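Local coordinates for protein putative metalloprotease II (Bacteroides fragilis, PDB 4ON1) that probably cleaves peptide bonds as an extracellular zinc-dependent metalloendopeptidase of the fragilysin group, encoded by the bacterium's pathogenicity island, at residues A[57-62]-A[77-82]; A[206-211]-A[245-250]. All blocks are in the same frame, centred on the assembly; numbering follows the deposited sequence.

Contact 1 (A[57-62]-A[77-82]); sequences SIKAIH and EGQDKD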
loop_
_atom_site.group_PDB
_atom_site.type_symbol
_atom_site.label_atom_id
_atom_site.label_comp_id
_atom_site.label_asym_id
_atom_site.label_seq_id
_atom_site.Cartn_x
_atom_site.Cartn_y
_atom_site.Cartn_z
ATOM N N SER A 57 -2.095 21.538 0.035
ATOM C CA SER A 57 -1.568 21.484 -1.316
ATOM C C SER A 57 -1.106 20.063 -1.607
ATOM O O SER A 57 -0.609 19.385 -0.717
ATOM C CB SER A 57 -0.427 22.485 -1.494
ATOM O OG SER A 57 0.768 21.986 -0.928
ATOM N N ILE A 58 -1.286 19.603 -2.842
ATOM C CA ILE A 58 -0.764 18.296 -3.237
ATOM C C ILE A 58 -0.214 18.350 -4.655
ATOM O O ILE A 58 -0.524 19.272 -5.414
ATOM C CB ILE A 58 -1.828 17.169 -3.172
ATOM C CG1 ILE A 58 -2.886 17.352 -4.253
ATOM C CG2 ILE A 58 -2.465 17.074 -1.796
ATOM C CD1 ILE A 58 -3.877 16.201 -4.301
ATOM N N LYS A 59 0.615 17.370 -5.002
ATOM C CA LYS A 59 1.050 17.226 -6.382
ATOM C C LYS A 59 1.186 15.759 -6.725
ATOM O O LYS A 59 1.238 14.896 -5.839
ATOM C CB LYS A 59 2.375 17.940 -6.639
ATOM C CG LYS A 59 3.539 17.360 -5.885
ATOM C CD LYS A 59 4.842 18.048 -6.277
ATOM C CE LYS A 59 4.750 19.557 -6.121
ATOM N NZ LYS A 59 6.056 20.234 -6.381
ATOM N N ALA A 60 1.226 15.482 -8.022
ATOM C CA ALA A 60 1.417 14.126 -8.508
ATOM C C ALA A 60 2.793 13.608 -8.109
ATOM O O ALA A 60 3.759 14.366 -8.073
ATOM C CB ALA A 60 1.250 14.081 -10.018
ATOM N N ILE A 61 2.876 12.317 -7.811
ATOM C CA ILE A 61 4.149 11.682 -7.464
ATOM C C ILE A 61 4.816 11.128 -8.710
ATOM O O ILE A 61 4.200 10.371 -9.465
ATOM C CB ILE A 61 3.966 10.535 -6.456
ATOM C CG1 ILE A 61 3.362 11.068 -5.157
ATOM C CG2 ILE A 61 5.306 9.849 -6.179
ATOM C CD1 ILE A 61 3.135 9.996 -4.116
ATOM N N HIS A 62 6.073 11.500 -8.924
ATOM C CA HIS A 62 6.813 11.042 -10.098
ATOM C C HIS A 62 7.788 9.920 -9.733
ATOM O O HIS A 62 8.114 9.731 -8.564
ATOM C CB HIS A 62 7.558 12.221 -10.728
ATOM C CG HIS A 62 6.666 13.376 -11.065
ATOM N ND1 HIS A 62 5.677 13.302 -12.022
ATOM C CD2 HIS A 62 6.599 14.628 -10.552
ATOM C CE1 HIS A 62 5.045 14.461 -12.091
ATOM N NE2 HIS A 62 5.586 15.283 -11.210
ATOM N N GLU A 77 0.685 13.427 -3.315
ATOM C CA GLU A 77 1.079 13.675 -1.937
ATOM C C GLU A 77 1.180 15.163 -1.607
ATOM O O GLU A 77 1.411 16.004 -2.484
ATOM C CB GLU A 77 2.417 12.995 -1.628
ATOM C CG GLU A 77 3.608 13.612 -2.342
ATOM C CD GLU A 77 4.901 12.850 -2.084
ATOM O OE1 GLU A 77 4.916 11.973 -1.193
ATOM O OE2 GLU A 77 5.903 13.127 -2.781
ATOM N N GLY A 78 0.986 15.464 -0.327
ATOM C CA GLY A 78 1.150 16.796 0.224
ATOM C C GLY A 78 2.590 17.251 0.196
ATOM O O GLY A 78 3.510 16.432 0.260
ATOM N N GLN A 79 2.788 18.559 0.099
ATOM C CA GLN A 79 4.123 19.115 -0.069
ATOM C C GLN A 79 5.006 19.174 1.167
ATOM O O GLN A 79 6.145 18.709 1.131
ATOM C CB GLN A 79 3.994 20.516 -0.655
ATOM C CG GLN A 79 3.759 20.447 -2.127
ATOM C CD GLN A 79 4.607 19.363 -2.746
ATOM O OE1 GLN A 79 4.104 18.315 -3.138
ATOM N NE2 GLN A 79 5.910 19.614 -2.843
ATOM N N ASP A 80 4.496 19.733 2.255
ATOM C CA ASP A 80 5.336 19.974 3.419
ATOM C C ASP A 80 4.476 20.121 4.657
ATOM O O ASP A 80 3.709 21.082 4.776
ATOM C CB ASP A 80 6.196 21.230 3.201
ATOM C CG ASP A 80 7.061 21.575 4.409
ATOM O OD1 ASP A 80 7.344 20.674 5.227
ATOM O OD2 ASP A 80 7.466 22.752 4.536
ATOM N N LYS A 81 4.587 19.142 5.557
ATOM C CA LYS A 81 3.811 19.105 6.801
ATOM C C LYS A 81 2.327 18.893 6.500
ATOM O O LYS A 81 1.516 18.697 7.406
ATOM C CB LYS A 81 4.053 20.362 7.639
ATOM C CG LYS A 81 5.506 20.489 8.065
ATOM C CD LYS A 81 5.738 21.651 9.004
ATOM C CE LYS A 81 7.225 21.824 9.264
ATOM N NZ LYS A 81 7.511 23.006 10.118
ATOM N N ASP A 82 1.994 18.958 5.214
ATOM C CA ASP A 82 0.647 18.756 4.717
ATOM C C ASP A 82 0.201 17.380 5.189
ATOM O O ASP A 82 -0.912 17.208 5.690
ATOM C CB ASP A 82 0.622 18.843 3.190
ATOM C CG ASP A 82 0.625 20.274 2.682
ATOM O OD1 ASP A 82 0.520 21.204 3.510
ATOM O OD2 ASP A 82 0.754 20.465 1.453
#
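Ser57 and Asp82 make the main side-chain hydrogen bond of this contact. Ser57 OG donates to Asp82 OD2 at 2.8 Å and meets that oxygen nearly along its C-O axis. Ser57 OG sits between the backbone N and the carbonyl carbon (chi1 78°), on the side where Asp82 lies. The same OD2 accepts the backbone N-H of Gln79 at 3.1 Å from N, from above the carboxylate plane. The N-H of Ser57 adds a weak bond to OD2, with 3.4 Å between N and OD2. One carboxylate oxygen thus joins the strand to both ends of the short turn Gln79-Asp82.

Next to this site the backbones pair as antiparallel strands of the hairpin 52-68/71-78. Lys59 and Glu77 form a hydrogen-bonded pair. Lys59 N donates to Glu77 O and Glu77 N to Lys59 O, and both N to O distances are 3.0 Å. Ile58 CA also brings its hydrogen to Glu77 O.

The packing is made by long side chains. Lys59 crosses Gln79 at about a right angle. Its CG lies 3.0 Å from Gln79 OE1, and its CE lies 3.4 Å from Gln79 CD. The lysine therefore offers its methylene chain to the amide. Ile61 crosses the Glu77 chain in the same manner, with Ile61 CG1 3.8 Å from Glu77 CG. Glu77 OE1 also has a long, weak ion pair with Lys232. On the other face of the hairpin, the buried Ile58 packs on Ile38, Ile45, Phe76 and Ile84.

The hairpin belongs to the N-terminal domain of fragilysin type. Gln79 and Asp82 are poorly ordered, so the details at the turn are less certain than the strand pairing. Ser57 O lies 2.8 Å from Asp82 OD2, which would be consistent with a protonated, neutral acid holding the turn to Ser57.

Contact 2 (A[206-211]-A[245-250]); sequences MLIKEK and TIKDSS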
loop_
_atom_site.group_PDB
_atom_site.type_symbol
_atom_site.label_atom_id
_atom_site.label_comp_id
_atom_site.label_asym_id
_atom_site.label_seq_id
_atom_site.Cartn_x
_atom_site.Cartn_y
_atom_site.Cartn_z
ATOM N N MET A 206 5.596 -7.295 -9.020
ATOM C CA MET A 206 4.433 -8.003 -9.533
ATOM C C MET A 206 3.518 -8.348 -8.370
ATOM O O MET A 206 3.834 -9.201 -7.539
ATOM C CB MET A 206 4.847 -9.266 -10.290
ATOM C CG MET A 206 5.847 -9.033 -11.420
ATOM S SD MET A 206 5.100 -8.142 -12.805
ATOM C CE MET A 206 4.108 -9.462 -13.522
ATOM N N LEU A 207 2.387 -7.657 -8.301
ATOM C CA LEU A 207 1.473 -7.822 -7.183
ATOM C C LEU A 207 0.334 -8.733 -7.606
ATOM O O LEU A 207 -0.500 -8.373 -8.439
ATOM C CB LEU A 207 0.960 -6.463 -6.710
ATOM C CG LEU A 207 2.069 -5.450 -6.398
ATOM C CD1 LEU A 207 1.485 -4.134 -5.953
ATOM C CD2 LEU A 207 2.989 -5.977 -5.325
ATOM N N ILE A 208 0.314 -9.931 -7.042
ATOM C CA ILE A 208 -0.589 -10.964 -7.520
ATOM C C ILE A 208 -1.748 -11.142 -6.553
ATOM O O ILE A 208 -1.544 -11.509 -5.399
ATOM C CB ILE A 208 0.143 -12.310 -7.694
ATOM C CG1 ILE A 208 1.415 -12.134 -8.540
ATOM C CG2 ILE A 208 -0.788 -13.338 -8.330
ATOM C CD1 ILE A 208 1.162 -11.536 -9.941
ATOM N N LYS A 209 -2.963 -10.867 -7.017
ATOM C CA LYS A 209 -4.146 -11.018 -6.163
ATOM C C LYS A 209 -4.524 -12.477 -6.019
ATOM O O LYS A 209 -4.790 -13.153 -7.011
ATOM C CB LYS A 209 -5.336 -10.224 -6.720
ATOM C CG LYS A 209 -5.074 -8.724 -6.767
ATOM C CD LYS A 209 -6.125 -7.982 -7.582
ATOM C CE LYS A 209 -7.471 -7.990 -6.881
ATOM N NZ LYS A 209 -8.462 -7.176 -7.635
ATOM N N GLU A 210 -4.540 -12.960 -4.779
ATOM C CA GLU A 210 -4.979 -14.322 -4.488
ATOM C C GLU A 210 -6.433 -14.483 -4.927
ATOM O O GLU A 210 -7.266 -13.611 -4.681
ATOM C CB GLU A 210 -4.817 -14.636 -2.996
ATOM C CG GLU A 210 -5.328 -16.014 -2.564
ATOM C CD GLU A 210 -5.183 -16.253 -1.061
ATOM O OE1 GLU A 210 -4.096 -15.970 -0.504
ATOM O OE2 GLU A 210 -6.164 -16.703 -0.435
ATOM N N LYS A 211 -6.725 -15.557 -5.648
ATOM C CA LYS A 211 -8.102 -15.810 -6.063
ATOM C C LYS A 211 -8.999 -16.063 -4.857
ATOM O O LYS A 211 -8.671 -16.872 -3.987
ATOM C CB LYS A 211 -8.183 -16.982 -7.036
ATOM C CG LYS A 211 -9.594 -17.164 -7.608
ATOM C CD LYS A 211 -9.652 -18.316 -8.586
ATOM C CE LYS A 211 -11.042 -18.446 -9.200
ATOM N NZ LYS A 211 -11.113 -19.591 -10.156
ATOM N N THR A 245 2.879 -3.724 -10.842
ATOM C CA THR A 245 1.976 -4.381 -11.779
ATOM C C THR A 245 1.020 -5.286 -11.021
ATOM O O THR A 245 1.430 -6.264 -10.403
ATOM C CB THR A 245 2.753 -5.180 -12.838
ATOM O OG1 THR A 245 3.539 -4.265 -13.606
ATOM C CG2 THR A 245 1.799 -5.927 -13.769
ATOM N N ILE A 246 -0.254 -4.918 -11.028
ATOM C CA ILE A 246 -1.266 -5.654 -10.283
ATOM C C ILE A 246 -2.015 -6.617 -11.190
ATOM O O ILE A 246 -2.645 -6.194 -12.160
ATOM C CB ILE A 246 -2.282 -4.692 -9.615
ATOM C CG1 ILE A 246 -1.568 -3.706 -8.686
ATOM C CG2 ILE A 246 -3.351 -5.477 -8.846
ATOM C CD1 ILE A 246 -2.404 -2.450 -8.382
ATOM N N LYS A 247 -1.961 -7.904 -10.865
ATOM C CA LYS A 247 -2.598 -8.929 -11.698
ATOM C C LYS A 247 -3.502 -9.849 -10.902
ATOM O O LYS A 247 -3.207 -10.171 -9.752
ATOM C CB LYS A 247 -1.544 -9.784 -12.408
ATOM C CG LYS A 247 -0.542 -9.013 -13.235
ATOM C CD LYS A 247 0.487 -9.960 -13.854
ATOM C CE LYS A 247 -0.150 -10.878 -14.886
ATOM N NZ LYS A 247 -0.820 -10.117 -15.981
ATOM N N ASP A 248 -4.607 -10.269 -11.512
ATOM C CA ASP A 248 -5.396 -11.358 -10.949
ATOM C C ASP A 248 -4.729 -12.699 -11.229
ATOM O O ASP A 248 -3.949 -12.831 -12.168
ATOM C CB ASP A 248 -6.824 -11.360 -11.502
ATOM C CG ASP A 248 -7.651 -10.197 -10.981
ATOM O OD1 ASP A 248 -7.966 -10.191 -9.771
ATOM O OD2 ASP A 248 -7.986 -9.295 -11.777
ATOM N N SER A 249 -5.043 -13.687 -10.400
ATOM C CA SER A 249 -4.514 -15.033 -10.555
ATOM C C SER A 249 -5.630 -16.040 -10.363
ATOM O O SER A 249 -6.758 -15.675 -10.031
ATOM C CB SER A 249 -3.405 -15.316 -9.544
ATOM O OG SER A 249 -3.984 -15.638 -8.297
ATOM N N SER A 250 -5.315 -17.313 -10.568
ATOM C CA SER A 250 -6.251 -18.368 -10.220
ATOM C C SER A 250 -5.676 -19.163 -9.050
ATOM O O SER A 250 -6.029 -20.320 -8.830
ATOM C CB SER A 250 -6.535 -19.270 -11.426
ATOM O OG SER A 250 -5.409 -20.068 -11.732
HETATM O O HOH W 1 -7.256 -12.952 -8.479
HETATM O O HOH W 2 -8.900 -6.969 -10.347
#
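Met206 and Thr245 lie side by side and point the same way, with Met206 SD 3.8 Å from Thr245 CB. The methionine bends at chi2, which places SD, and again at chi3 (-75°), which turns CE to 3.7 Å from Lys247 CD. On the opposite face, Leu207 and Ile246 cross obliquely, with Leu207 CD1 4.1 Å from Ile246 CG1. Ile220 and Ile224 of helix 217-230 pack on this face.

The two strands run parallel. Leu207 N donates a hydrogen bond to Thr245 O, Lys247 N to Leu207 O, and Lys209 N to Lys247 O. Helix 217-230 lies between them in sequence, a beta-alpha-beta order as in the catalytic domains of metzincin proteases. Strand 284-288 flanks 201-209 on its other edge.

Lys209 lies alongside Asp248, but NZ to OD1 is a long salt bridge of 3.7 Å. A water links the pair more closely, accepting from Lys209 NZ at 2.8 Å and donating to Asp248 OD2 at 2.9 Å. Further on, Ser249 OG donates to Lys209 O at 2.9 Å, tilted 32° from the carbonyl plane. Ser249 CB presses tightly on Ile208 CG2, at 3.5 Å.

Overall arrangement
Contact 1 comes first in the chain and closes before contact 2 opens. Their centres are 29 Å apart, on opposite sides of the chain's centre, and their nearest atoms are about 14 Å apart. They do not touch. Contact 1 lies in the N-terminal domain of fragilysin type. Contact 2 lies among the parallel strands of the protease part. Strand 52-68, which carries 57-62, runs parallel beside strand 240-248, which carries 245-250, so beta pairing connects the two regions. The zinc site of Asp176, His334, His338 and His344 is remote from both contacts. Asp176 ligates the zinc together with the three histidines, consistent with a latent precursor.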